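Local atomic coordinates of PaaA (Enterobacter agglomerans, PDB entry 5FF5), a protein that acts in the biosynthesis of the bicyclic core of pantocin A, probably activating its substrate by adenylylation. Residues Ala255-Glu260 / Gly271-Asn276; Arg215-Glu219 / Ile246-Ile250; Tyr126-Leu130 / Val341-Tyr347; Trp146-Leu151 / Ala333-Thr337; Ser133-Phe138 / Asp224-Leu230. One frame throughout, in Å; residues are numbered along the deposited sequence.

How the contacts relate
An α/β domain shows how contact chemistry follows place in the fold. Contacts 1 and 5 are backbone ladders in one mixed sheet, antiparallel in the first and parallel in the second, and they adjoin where strands 227-229 and 258-263 are neighbours. The other three join helices through side chains. Contacts 3 and 4 both use helix 326-345 and are buried: contact 4 has no hydrogen bond between its segments, whereas contact 3 adds one from an arginine. Contact 2, about 25 Å from the chain centre (centre to centre), combines apolar packing with a polar edge of R215 and S249. It still touches contact 5 through I247 and contact 1 through H248.

Contact 1: Ala255-Glu260 / Gly271-Asn276; sequences AIPVIE and GPIYLN
A255, left-handed (56/60), ends helix 243-254 in a Schellman motif, with A255 CA 3.2 Å from N276 O in a CA-H...O contact. I256 is extended and turns its side chain away, but I256 O accepts a short hydrogen bond from N276 ND2 (2.5 Å); N276 is itself left-handed (56/43). P257 brings its CA to 3.1 Å from Y274 O. At V258 the antiparallel ladder begins as a hydrogen-bonded pair with Y274 (chi1 m): V258 N to Y274 O 3.2 Å, Y274 N to V258 O 2.8 Å. I259 (t, t) and I273 (m, t) form the next, non-hydrogen-bonded pair, CA atoms 4.4 Å apart, with I259 CG1 3.7 Å from I273 CG1 on the face toward helix 326-345. E260 N bonds weakly to P272 O (3.3 Å), E260 O accepts from G271 N (2.7 Å), and the side chain (m, t) lays E260 OE1 3.4 Å from P272 CD. G271, at 98/-177, precedes a cis peptide bond to P272. The strand axes are 4.7 Å apart at 171°. This is the open end of a β-hairpin, strands 258-263 and 267-274, where the mixed α/β sheet changes from parallel to antiparallel order.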
# COMPACT_ATOMS: atom_id res chain seq x y z
N ALA A 255 5.30 -23.69 -17.12
CA ALA A 255 6.24 -22.58 -16.90
C ALA A 255 5.51 -21.29 -16.53
O ALA A 255 5.62 -20.28 -17.22
CB ALA A 255 7.10 -22.34 -18.12
N ILE A 256 4.78 -21.33 -15.43
CA ILE A 256 4.04 -20.17 -14.97
C ILE A 256 4.51 -19.76 -13.58
O ILE A 256 4.53 -20.57 -12.66
CB ILE A 256 2.54 -20.45 -14.93
CG1 ILE A 256 2.04 -20.96 -16.28
CG2 ILE A 256 1.78 -19.20 -14.54
CD1 ILE A 256 0.63 -21.58 -16.21
N PRO A 257 4.91 -18.48 -13.43
CA PRO A 257 5.27 -18.00 -12.10
C PRO A 257 4.10 -18.06 -11.10
O PRO A 257 2.96 -17.74 -11.41
CB PRO A 257 5.69 -16.55 -12.37
CG PRO A 257 6.06 -16.51 -13.80
CD PRO A 257 5.12 -17.46 -14.46
N VAL A 258 4.42 -18.49 -9.90
CA VAL A 258 3.47 -18.57 -8.82
C VAL A 258 4.05 -17.85 -7.60
O VAL A 258 5.20 -18.08 -7.22
CB VAL A 258 3.16 -20.06 -8.48
CG1 VAL A 258 2.21 -20.19 -7.31
CG2 VAL A 258 2.63 -20.79 -9.69
N ILE A 259 3.27 -16.98 -6.98
CA ILE A 259 3.73 -16.33 -5.76
C ILE A 259 2.82 -16.70 -4.63
O ILE A 259 1.60 -16.68 -4.78
CB ILE A 259 3.79 -14.79 -5.90
CG1 ILE A 259 4.53 -14.18 -4.71
CG2 ILE A 259 2.39 -14.21 -6.00
CD1 ILE A 259 4.69 -12.69 -4.75
N GLU A 260 3.40 -17.05 -3.48
CA GLU A 260 2.63 -17.43 -2.31
C GLU A 260 2.59 -16.26 -1.37
O GLU A 260 3.30 -15.27 -1.54
CB GLU A 260 3.25 -18.61 -1.58
CG GLU A 260 3.65 -19.77 -2.45
CD GLU A 260 4.13 -20.94 -1.62
OE1 GLU A 260 4.78 -20.71 -0.57
OE2 GLU A 260 3.87 -22.10 -2.01
N GLY A 271 5.67 -14.54 -0.54
CA GLY A 271 6.55 -15.37 -1.34
C GLY A 271 6.73 -16.70 -0.65
O GLY A 271 6.14 -16.94 0.41
N PRO A 272 7.58 -17.55 -1.22
CA PRO A 272 8.47 -17.24 -2.35
C PRO A 272 7.79 -17.15 -3.70
O PRO A 272 6.66 -17.61 -3.85
CB PRO A 272 9.44 -18.42 -2.34
CG PRO A 272 8.63 -19.55 -1.81
CD PRO A 272 7.71 -18.95 -0.79
N ILE A 273 8.48 -16.54 -4.67
CA ILE A 273 8.07 -16.61 -6.06
C ILE A 273 8.73 -17.81 -6.70
O ILE A 273 9.94 -18.00 -6.54
CB ILE A 273 8.47 -15.38 -6.86
CG1 ILE A 273 7.85 -14.12 -6.27
CG2 ILE A 273 8.10 -15.56 -8.33
CD1 ILE A 273 8.50 -12.84 -6.79
N TYR A 274 7.97 -18.59 -7.46
CA TYR A 274 8.51 -19.71 -8.22
C TYR A 274 8.53 -19.38 -9.71
O TYR A 274 7.49 -19.19 -10.33
CB TYR A 274 7.70 -20.98 -7.99
CG TYR A 274 7.63 -21.46 -6.56
CD1 TYR A 274 8.53 -22.39 -6.07
CD2 TYR A 274 6.63 -21.02 -5.72
CE1 TYR A 274 8.46 -22.85 -4.77
CE2 TYR A 274 6.54 -21.48 -4.42
CZ TYR A 274 7.45 -22.39 -3.95
OH TYR A 274 7.34 -22.84 -2.64
N LEU A 275 9.70 -19.26 -10.29
CA LEU A 275 9.76 -18.85 -11.68
C LEU A 275 9.29 -19.95 -12.61
O LEU A 275 8.73 -19.66 -13.67
CB LEU A 275 11.18 -18.42 -12.03
CG LEU A 275 11.50 -16.95 -11.74
CD1 LEU A 275 10.48 -16.30 -10.80
CD2 LEU A 275 12.92 -16.84 -11.21
N ASN A 276 9.53 -21.20 -12.22
CA ASN A 276 9.12 -22.36 -13.01
C ASN A 276 9.70 -22.28 -14.41
O ASN A 276 9.01 -22.57 -15.39
CB ASN A 276 7.60 -22.45 -13.07
CG ASN A 276 7.00 -22.85 -11.77
OD1 ASN A 276 7.68 -23.44 -10.93
ND2 ASN A 276 5.77 -22.45 -11.53

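Contact 2: Arg215-Glu219 / Ile246-Ile250; sequences RARLE and IIHSI
Two helices pack well when the bumps of one find the hollows of the other, and the pair 215-219 and 246-250 does so around one leucine. The helical segments cross at -57° with axes 9.8 Å apart, near the roughly -50° expected when ridges of residues four apart fit into grooves. L218 (m, t) is the bump from the first helix: it points at the second and enters the hollow between I246, I247 and I250, with L218 CD1 3.5 Å from I246 CB and L218 CD2 4.0 Å from I247 CG1. In return the end of I250 (m, t) pushes into the first helix, I250 CD1 lying 3.4 Å from L218 CB and 3.6 Å from E219 CG. At the border R215, extended (t, t, t), reaches across to the second helix. Its CB meets I246 CG2 at 3.4 Å, one guanidinium face rests on I250, with R215 NH2 3.8 Å from I250 CA, and R215 NH1 donates to S249 OG at 2.6 Å. R215 NH2 also forms a salt bridge with D253. Below this pair lies the sheet: I247 touches F138 and I228, while H248 packs on V258 of strand 258-263 and meets Y274 edge-to-face.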
# COMPACT_ATOMS: atom_id res chain seq x y z
N ARG A 215 -7.74 -31.82 -11.27
CA ARG A 215 -6.77 -31.18 -12.16
C ARG A 215 -7.40 -30.86 -13.51
O ARG A 215 -6.90 -30.01 -14.26
CB ARG A 215 -5.51 -32.02 -12.35
CG ARG A 215 -4.54 -31.45 -13.38
CD ARG A 215 -3.14 -32.02 -13.24
NE ARG A 215 -2.23 -31.40 -14.19
CZ ARG A 215 -0.93 -31.22 -13.99
NH1 ARG A 215 -0.36 -31.63 -12.86
NH2 ARG A 215 -0.19 -30.62 -14.92
N ALA A 216 -8.49 -31.55 -13.84
CA ALA A 216 -9.09 -31.34 -15.14
C ALA A 216 -9.73 -29.96 -15.20
O ALA A 216 -9.66 -29.30 -16.24
CB ALA A 216 -10.11 -32.42 -15.43
N ARG A 217 -10.31 -29.50 -14.09
CA ARG A 217 -10.94 -28.19 -14.05
C ARG A 217 -9.89 -27.11 -13.82
O ARG A 217 -9.90 -26.06 -14.48
CB ARG A 217 -12.03 -28.14 -12.97
CG ARG A 217 -12.81 -26.82 -12.88
CD ARG A 217 -13.26 -26.36 -14.25
NE ARG A 217 -14.13 -25.18 -14.24
CZ ARG A 217 -14.51 -24.53 -15.34
NH1 ARG A 217 -14.08 -24.93 -16.52
NH2 ARG A 217 -15.31 -23.48 -15.28
N LEU A 218 -8.96 -27.38 -12.91
CA LEU A 218 -7.91 -26.43 -12.55
C LEU A 218 -7.08 -25.99 -13.75
O LEU A 218 -6.68 -24.84 -13.82
CB LEU A 218 -6.98 -27.05 -11.51
CG LEU A 218 -7.58 -27.21 -10.12
CD1 LEU A 218 -6.63 -27.98 -9.20
CD2 LEU A 218 -7.92 -25.85 -9.55
N GLU A 219 -6.79 -26.90 -14.68
CA GLU A 219 -6.03 -26.53 -15.86
C GLU A 219 -6.93 -25.66 -16.75
O GLU A 219 -6.45 -24.83 -17.51
CB GLU A 219 -5.53 -27.76 -16.61
CG GLU A 219 -4.61 -28.66 -15.79
CD GLU A 219 -4.06 -29.87 -16.60
OE1 GLU A 219 -4.35 -29.96 -17.82
OE2 GLU A 219 -3.38 -30.74 -16.00
N ILE A 246 -2.08 -28.97 -6.87
CA ILE A 246 -2.31 -29.25 -8.28
C ILE A 246 -2.05 -28.01 -9.12
O ILE A 246 -1.46 -28.10 -10.22
CB ILE A 246 -3.74 -29.79 -8.54
CG1 ILE A 246 -3.98 -31.05 -7.73
CG2 ILE A 246 -3.93 -30.17 -10.02
CD1 ILE A 246 -5.24 -31.77 -8.10
N ILE A 247 -2.47 -26.85 -8.61
CA ILE A 247 -2.22 -25.59 -9.31
C ILE A 247 -0.71 -25.43 -9.49
O ILE A 247 -0.25 -25.14 -10.59
CB ILE A 247 -2.79 -24.38 -8.56
CG1 ILE A 247 -4.30 -24.50 -8.42
CG2 ILE A 247 -2.45 -23.10 -9.29
CD1 ILE A 247 -4.93 -23.34 -7.71
N HIS A 248 0.05 -25.59 -8.40
CA HIS A 248 1.50 -25.64 -8.46
C HIS A 248 2.05 -26.63 -9.51
O HIS A 248 2.98 -26.30 -10.25
CB HIS A 248 2.05 -26.00 -7.08
CG HIS A 248 2.48 -24.81 -6.28
ND1 HIS A 248 2.18 -24.66 -4.94
CD2 HIS A 248 3.17 -23.70 -6.63
CE1 HIS A 248 2.66 -23.51 -4.50
NE2 HIS A 248 3.27 -22.91 -5.51
N SER A 249 1.50 -27.84 -9.58
CA SER A 249 1.94 -28.78 -10.59
C SER A 249 1.61 -28.25 -11.99
O SER A 249 2.43 -28.33 -12.92
CB SER A 249 1.30 -30.15 -10.38
OG SER A 249 1.73 -31.07 -11.37
N ILE A 250 0.40 -27.74 -12.14
CA ILE A 250 0.01 -27.16 -13.42
C ILE A 250 1.01 -26.06 -13.80
O ILE A 250 1.41 -25.93 -14.96
CB ILE A 250 -1.41 -26.58 -13.36
CG1 ILE A 250 -2.39 -27.64 -12.87
CG2 ILE A 250 -1.79 -26.04 -14.72
CD1 ILE A 250 -3.78 -27.13 -12.60

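Contact 3: Tyr126-Leu130 / Val341-Tyr347; sequences YQERL and VKTITGY
This is a nearly perpendicular, largely buried helix crossing, in which helix 123-131 lies across the C-terminal end of helix 326-345. The axes of 126-130 and 341-345 pass 9.1 Å apart at 102°, and Y126 and T345 have the closest CA atoms, 5.2 Å apart. L130 (m, t) brings its CD2 to 3.2 Å from T345 CG2, 4.0 Å from I344 CG2 and 4.2 Å from V341 CG2. The C-terminal end of the helix supplies the polar part: its T345 O accepts from R129 NH1 at 3.0 Å. G346 then leaves the helix with positive phi (79/20), which carries Y347 beneath the Y126 ring (chi1 m), so that Y347 CB stands 3.8 Å from the ring centroid, 10° off its normal, in a CH-pi contact. Y126 OH is held by D117, and R129 NH1 also forms a salt bridge with D119. Helix 107-116 flanks the crossing through F113, which touches V341 and Y347, while I344 reaches F227 of strand 227-229.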
# COMPACT_ATOMS: atom_id res chain seq x y z
N TYR A 126 8.33 -1.91 -20.98
CA TYR A 126 8.02 -2.55 -19.71
C TYR A 126 6.51 -2.64 -19.47
O TYR A 126 6.01 -3.70 -19.08
CB TYR A 126 8.69 -1.82 -18.55
CG TYR A 126 10.18 -1.95 -18.55
CD1 TYR A 126 10.77 -3.19 -18.39
CD2 TYR A 126 10.99 -0.85 -18.71
CE1 TYR A 126 12.14 -3.32 -18.40
CE2 TYR A 126 12.37 -0.97 -18.72
CZ TYR A 126 12.94 -2.21 -18.56
OH TYR A 126 14.31 -2.35 -18.57
N GLN A 127 5.81 -1.54 -19.74
CA GLN A 127 4.36 -1.47 -19.57
C GLN A 127 3.67 -2.42 -20.53
O GLN A 127 2.64 -3.00 -20.22
CB GLN A 127 3.86 -0.04 -19.79
CG GLN A 127 2.43 0.19 -19.36
CD GLN A 127 2.25 -0.02 -17.88
OE1 GLN A 127 3.01 0.51 -17.09
NE2 GLN A 127 1.25 -0.80 -17.50
N GLU A 128 4.24 -2.57 -21.73
CA GLU A 128 3.73 -3.50 -22.72
C GLU A 128 3.76 -4.92 -22.16
O GLU A 128 2.82 -5.69 -22.34
CB GLU A 128 4.55 -3.40 -24.00
CG GLU A 128 4.20 -2.22 -24.85
CD GLU A 128 5.07 -2.12 -26.08
OE1 GLU A 128 5.90 -3.04 -26.28
OE2 GLU A 128 4.91 -1.13 -26.84
N ARG A 129 4.84 -5.23 -21.45
CA ARG A 129 5.03 -6.53 -20.83
C ARG A 129 3.97 -6.78 -19.75
O ARG A 129 3.68 -7.91 -19.39
CB ARG A 129 6.44 -6.61 -20.24
CG ARG A 129 7.50 -6.96 -21.26
CD ARG A 129 8.92 -6.85 -20.74
NE ARG A 129 9.91 -6.93 -21.82
CZ ARG A 129 11.23 -6.96 -21.63
NH1 ARG A 129 11.71 -6.93 -20.42
NH2 ARG A 129 12.06 -7.05 -22.66
N LEU A 130 3.38 -5.70 -19.24
CA LEU A 130 2.31 -5.83 -18.28
C LEU A 130 0.99 -6.03 -19.01
O LEU A 130 0.17 -6.82 -18.57
CB LEU A 130 2.22 -4.60 -17.36
CG LEU A 130 3.30 -4.37 -16.30
CD1 LEU A 130 3.01 -3.10 -15.52
CD2 LEU A 130 3.43 -5.59 -15.36
N VAL A 341 5.21 -7.27 -10.44
CA VAL A 341 5.49 -6.34 -11.52
C VAL A 341 6.96 -6.38 -11.93
O VAL A 341 7.27 -6.45 -13.12
CB VAL A 341 5.09 -4.92 -11.15
CG1 VAL A 341 5.72 -3.94 -12.13
CG2 VAL A 341 3.58 -4.80 -11.19
N LYS A 342 7.85 -6.37 -10.95
CA LYS A 342 9.29 -6.51 -11.23
C LYS A 342 9.63 -7.81 -11.96
O LYS A 342 10.48 -7.81 -12.83
CB LYS A 342 10.10 -6.43 -9.94
CG LYS A 342 10.17 -5.06 -9.32
CD LYS A 342 11.33 -5.02 -8.35
CE LYS A 342 11.08 -4.09 -7.17
NZ LYS A 342 11.12 -2.65 -7.57
N THR A 343 8.96 -8.91 -11.60
CA THR A 343 9.21 -10.19 -12.26
C THR A 343 8.71 -10.20 -13.69
O THR A 343 9.45 -10.53 -14.59
CB THR A 343 8.56 -11.35 -11.51
OG1 THR A 343 8.99 -11.35 -10.14
CG2 THR A 343 8.94 -12.68 -12.16
N ILE A 344 7.44 -9.86 -13.90
CA ILE A 344 6.87 -9.81 -15.24
C ILE A 344 7.64 -8.89 -16.17
O ILE A 344 7.99 -9.29 -17.28
CB ILE A 344 5.41 -9.32 -15.24
CG1 ILE A 344 4.49 -10.30 -14.50
CG2 ILE A 344 4.94 -9.07 -16.66
CD1 ILE A 344 3.05 -9.79 -14.28
N THR A 345 7.93 -7.66 -15.72
CA THR A 345 8.49 -6.65 -16.62
C THR A 345 10.00 -6.70 -16.64
O THR A 345 10.61 -6.41 -17.67
CB THR A 345 8.05 -5.21 -16.26
OG1 THR A 345 8.69 -4.77 -15.05
CG2 THR A 345 6.54 -5.11 -16.14
N GLY A 346 10.60 -6.95 -15.50
CA GLY A 346 12.05 -7.01 -15.43
C GLY A 346 12.77 -5.67 -15.39
O GLY A 346 13.95 -5.59 -15.72
N TYR A 347 12.05 -4.61 -15.00
CA TYR A 347 12.64 -3.28 -14.92
C TYR A 347 13.59 -3.21 -13.74
O TYR A 347 14.43 -2.35 -13.69
CB TYR A 347 11.56 -2.21 -14.78
CG TYR A 347 11.10 -1.98 -13.35
CD1 TYR A 347 10.09 -2.75 -12.79
CD2 TYR A 347 11.67 -1.00 -12.58
CE1 TYR A 347 9.69 -2.54 -11.49
CE2 TYR A 347 11.27 -0.78 -11.29
CZ TYR A 347 10.28 -1.55 -10.74
OH TYR A 347 9.89 -1.31 -9.43

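Contact 4: Trp146-Leu151 / Ala333-Thr337; sequences WCALQL and AGIVT
Small residues let helices lie close together, and A333, beside G334, illustrates the rule; T337, A333 and Q150 are the three residues with most area buried between these segments. The helical segments 146-151 and 333-337 cross at -50° with axes 9.0 Å apart; C147 and A333 have CA atoms 4.9 Å apart, and L151 and T337 6.4 Å. A333 directs its methyl into the first helix, where A333 CB meets W146 CB at 3.4 Å, C147 N at 3.7 Å and C147 SG at 3.9 Å. The C147 sulfur (chi1 m) also touches V336, SG to CG1 3.9 Å. One turn on, T337 (chi1 m) turns its hydroxyl back to its own helix, T337 OG1 donating to A333 O in a very short 2.4 Å bond, and brings its CG2 to 4.2 Å from L151 N. The long side chain of Q150 (m, t) is laid over them, with Q150 OE1 3.2 Å from G334 CA and 3.5 Å from T337 OG1; no hydrogen bond crosses between the segments. W146 leads its indole away, where NE1 bonds to R174 O and the ring meets W146 of the second subunit, so the pair also borders the dimer interface. Helix 142-153 follows strand 134-138 through a GxGxxG-like strand-turn-helix pattern (G139, G141, G144), consistent with the first βα unit of a Rossmann-type fold, against which helix 326-345 packs.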
# COMPACT_ATOMS: atom_id res chain seq x y z
N TRP A 146 -7.16 -7.07 -2.69
CA TRP A 146 -6.15 -6.02 -2.79
C TRP A 146 -5.19 -6.29 -3.92
O TRP A 146 -4.75 -5.35 -4.58
CB TRP A 146 -5.40 -5.87 -1.48
CG TRP A 146 -6.23 -5.27 -0.41
CD1 TRP A 146 -7.08 -5.91 0.44
CD2 TRP A 146 -6.30 -3.88 -0.07
NE1 TRP A 146 -7.67 -5.01 1.28
CE2 TRP A 146 -7.21 -3.76 0.99
CE3 TRP A 146 -5.67 -2.73 -0.56
CZ2 TRP A 146 -7.51 -2.54 1.57
CZ3 TRP A 146 -5.97 -1.52 0.02
CH2 TRP A 146 -6.89 -1.44 1.08
N CYS A 147 -4.87 -7.55 -4.15
CA CYS A 147 -3.98 -7.90 -5.24
C CYS A 147 -4.61 -7.61 -6.60
O CYS A 147 -3.94 -7.11 -7.50
CB CYS A 147 -3.56 -9.37 -5.19
SG CYS A 147 -2.37 -9.78 -3.91
N ALA A 148 -5.88 -7.96 -6.76
CA ALA A 148 -6.57 -7.68 -8.01
C ALA A 148 -6.53 -6.19 -8.30
O ALA A 148 -6.22 -5.75 -9.41
CB ALA A 148 -8.01 -8.17 -7.95
N LEU A 149 -6.84 -5.41 -7.26
CA LEU A 149 -6.95 -3.98 -7.39
C LEU A 149 -5.67 -3.36 -7.90
O LEU A 149 -5.67 -2.73 -8.96
CB LEU A 149 -7.30 -3.35 -6.06
CG LEU A 149 -7.46 -1.83 -6.18
CD1 LEU A 149 -8.36 -1.48 -7.37
CD2 LEU A 149 -7.97 -1.24 -4.90
N GLN A 150 -4.58 -3.52 -7.15
CA GLN A 150 -3.32 -2.85 -7.47
C GLN A 150 -2.76 -3.33 -8.79
O GLN A 150 -2.14 -2.55 -9.52
CB GLN A 150 -2.30 -3.05 -6.34
CG GLN A 150 -2.62 -2.26 -5.08
CD GLN A 150 -1.66 -2.55 -3.95
OE1 GLN A 150 -0.52 -2.95 -4.17
NE2 GLN A 150 -2.11 -2.34 -2.72
N LEU A 151 -3.02 -4.59 -9.12
CA LEU A 151 -2.67 -5.13 -10.41
C LEU A 151 -3.48 -4.46 -11.53
O LEU A 151 -2.95 -4.12 -12.58
CB LEU A 151 -2.90 -6.64 -10.43
CG LEU A 151 -1.85 -7.50 -9.73
CD1 LEU A 151 -2.42 -8.88 -9.36
CD2 LEU A 151 -0.65 -7.65 -10.66
N ALA A 333 -0.45 -7.05 -0.23
CA ALA A 333 -0.72 -6.94 -1.66
C ALA A 333 0.29 -6.03 -2.38
O ALA A 333 0.59 -6.24 -3.56
CB ALA A 333 -2.11 -6.45 -1.90
N GLY A 334 0.78 -5.02 -1.67
CA GLY A 334 1.75 -4.09 -2.22
C GLY A 334 3.13 -4.70 -2.38
O GLY A 334 3.83 -4.41 -3.34
N ILE A 335 3.55 -5.50 -1.41
CA ILE A 335 4.77 -6.27 -1.54
C ILE A 335 4.63 -7.26 -2.71
O ILE A 335 5.53 -7.38 -3.53
CB ILE A 335 5.08 -7.04 -0.26
CG1 ILE A 335 5.08 -6.09 0.92
CG2 ILE A 335 6.39 -7.78 -0.39
CD1 ILE A 335 5.46 -6.75 2.21
N VAL A 336 3.49 -7.93 -2.78
CA VAL A 336 3.21 -8.89 -3.83
C VAL A 336 3.18 -8.23 -5.19
O VAL A 336 3.78 -8.71 -6.15
CB VAL A 336 1.87 -9.58 -3.62
CG1 VAL A 336 1.42 -10.26 -4.90
CG2 VAL A 336 1.96 -10.58 -2.51
N THR A 337 2.46 -7.13 -5.29
CA THR A 337 2.26 -6.48 -6.57
C THR A 337 3.58 -5.95 -7.11
O THR A 337 3.91 -6.18 -8.28
CB THR A 337 1.25 -5.35 -6.45
OG1 THR A 337 0.04 -5.89 -5.90
CG2 THR A 337 0.97 -4.72 -7.80

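Contact 5: Ser133-Phe138 / Asp224-Leu230; sequences SKVAIF and DSTFIIL
Strands 134-138 and 227-229 run parallel, with axes 4.8 Å apart and N-to-C directions 21° off, and V135, A136 and I137 are in register with F227, I228 and I229. The ladder zigzags: F227 N to K134 O 3.1 Å, A136 N to F227 O 3.1 Å, I229 N to A136 O 3.1 Å, and a weak F138 N to I229 O at 3.3 Å. Before the strand proper, T226 takes over both sides of K134: T226 N donates to K134 O (2.7 Å), and T226 OG1 (chi1 p) accepts from K134 N at 2.5 Å. V135, I137, F227 and I229 lie on one face, where V135 CG1 is 3.8 Å from I229 CD1 and V135 CG2 3.8 Å from F227 CB; L151 and I344 of the flanking helices pack there. A136 and I228 occupy the other face, and I228 CG2 reaches the edge of the F138 ring, 4.2 Å from F138 CE2. At the outer end K134 NZ and D224 OD1 form a very short salt bridge, 2.4 Å. The chemistry thus grades from a charged strand start to an aliphatic centre, whose backbone N-H and C=O groups pair across the strands.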
# COMPACT_ATOMS: atom_id res chain seq x y z
N SER A 133 0.38 -9.50 -20.02
CA SER A 133 0.29 -10.49 -18.97
C SER A 133 -1.13 -10.87 -18.59
O SER A 133 -2.05 -10.08 -18.76
CB SER A 133 1.01 -10.00 -17.73
OG SER A 133 2.40 -10.03 -17.95
N LYS A 134 -1.27 -12.09 -18.05
CA LYS A 134 -2.54 -12.60 -17.53
C LYS A 134 -2.31 -13.23 -16.17
O LYS A 134 -1.60 -14.23 -16.05
CB LYS A 134 -3.15 -13.65 -18.46
CG LYS A 134 -3.51 -13.14 -19.84
CD LYS A 134 -4.48 -14.11 -20.52
CE LYS A 134 -5.49 -14.63 -19.52
NZ LYS A 134 -6.50 -15.52 -20.16
N VAL A 135 -2.93 -12.66 -15.16
CA VAL A 135 -2.72 -13.13 -13.80
C VAL A 135 -4.00 -13.75 -13.32
O VAL A 135 -5.07 -13.19 -13.52
CB VAL A 135 -2.23 -11.97 -12.88
CG1 VAL A 135 -1.96 -12.43 -11.48
CG2 VAL A 135 -0.98 -11.39 -13.46
N ALA A 136 -3.88 -14.95 -12.74
CA ALA A 136 -5.03 -15.66 -12.20
C ALA A 136 -4.92 -15.64 -10.70
O ALA A 136 -3.88 -15.92 -10.13
CB ALA A 136 -5.09 -17.08 -12.72
N ILE A 137 -6.01 -15.27 -10.06
CA ILE A 137 -6.03 -15.11 -8.61
C ILE A 137 -7.07 -16.04 -8.02
O ILE A 137 -8.24 -16.02 -8.41
CB ILE A 137 -6.33 -13.66 -8.20
CG1 ILE A 137 -5.41 -12.71 -8.96
CG2 ILE A 137 -6.09 -13.47 -6.73
CD1 ILE A 137 -5.69 -11.25 -8.69
N PHE A 138 -6.62 -16.91 -7.12
CA PHE A 138 -7.48 -17.91 -6.56
C PHE A 138 -8.02 -17.45 -5.23
O PHE A 138 -7.37 -17.58 -4.22
CB PHE A 138 -6.73 -19.25 -6.43
CG PHE A 138 -6.57 -19.97 -7.74
CD1 PHE A 138 -7.52 -20.88 -8.16
CD2 PHE A 138 -5.51 -19.69 -8.57
CE1 PHE A 138 -7.41 -21.51 -9.37
CE2 PHE A 138 -5.38 -20.30 -9.78
CZ PHE A 138 -6.33 -21.22 -10.18
N ASP A 224 -4.64 -19.84 -20.00
CA ASP A 224 -3.40 -19.30 -20.55
C ASP A 224 -2.83 -18.19 -19.70
O ASP A 224 -2.22 -17.26 -20.22
CB ASP A 224 -3.59 -18.79 -21.99
CG ASP A 224 -4.65 -17.69 -22.11
OD1 ASP A 224 -5.28 -17.34 -21.09
OD2 ASP A 224 -4.86 -17.20 -23.24
N SER A 225 -3.01 -18.30 -18.38
CA SER A 225 -2.39 -17.38 -17.44
C SER A 225 -0.89 -17.36 -17.64
O SER A 225 -0.28 -18.35 -18.06
CB SER A 225 -2.70 -17.75 -15.99
OG SER A 225 -4.09 -17.74 -15.73
N THR A 226 -0.31 -16.22 -17.32
CA THR A 226 1.11 -16.01 -17.42
C THR A 226 1.75 -15.86 -16.03
O THR A 226 2.96 -15.91 -15.89
CB THR A 226 1.35 -14.81 -18.31
OG1 THR A 226 0.66 -13.69 -17.75
CG2 THR A 226 0.77 -15.09 -19.68
N PHE A 227 0.91 -15.73 -15.01
CA PHE A 227 1.36 -15.58 -13.63
C PHE A 227 0.25 -16.06 -12.69
O PHE A 227 -0.92 -15.91 -13.02
CB PHE A 227 1.71 -14.12 -13.31
CG PHE A 227 2.84 -13.97 -12.34
CD1 PHE A 227 4.08 -13.54 -12.76
CD2 PHE A 227 2.65 -14.22 -10.99
CE1 PHE A 227 5.12 -13.40 -11.86
CE2 PHE A 227 3.69 -14.09 -10.08
CZ PHE A 227 4.92 -13.68 -10.51
N ILE A 228 0.59 -16.61 -11.53
CA ILE A 228 -0.44 -17.07 -10.59
C ILE A 228 -0.18 -16.56 -9.17
O ILE A 228 0.96 -16.61 -8.67
CB ILE A 228 -0.53 -18.64 -10.55
CG1 ILE A 228 -1.07 -19.20 -11.86
CG2 ILE A 228 -1.40 -19.10 -9.40
CD1 ILE A 228 -1.08 -20.65 -11.93
N ILE A 229 -1.25 -16.12 -8.52
CA ILE A 229 -1.22 -15.68 -7.14
C ILE A 229 -2.17 -16.57 -6.36
O ILE A 229 -3.33 -16.70 -6.76
CB ILE A 229 -1.68 -14.20 -6.98
CG1 ILE A 229 -0.85 -13.26 -7.87
CG2 ILE A 229 -1.65 -13.77 -5.51
CD1 ILE A 229 -1.23 -11.80 -7.77
N LEU A 230 -1.70 -17.17 -5.27
CA LEU A 230 -2.54 -18.02 -4.42
C LEU A 230 -2.03 -17.94 -3.01
O LEU A 230 -0.95 -17.42 -2.77
CB LEU A 230 -2.58 -19.48 -4.87
CG LEU A 230 -1.31 -20.33 -5.01
CD1 LEU A 230 -0.45 -19.75 -6.08
CD2 LEU A 230 -0.53 -20.52 -3.70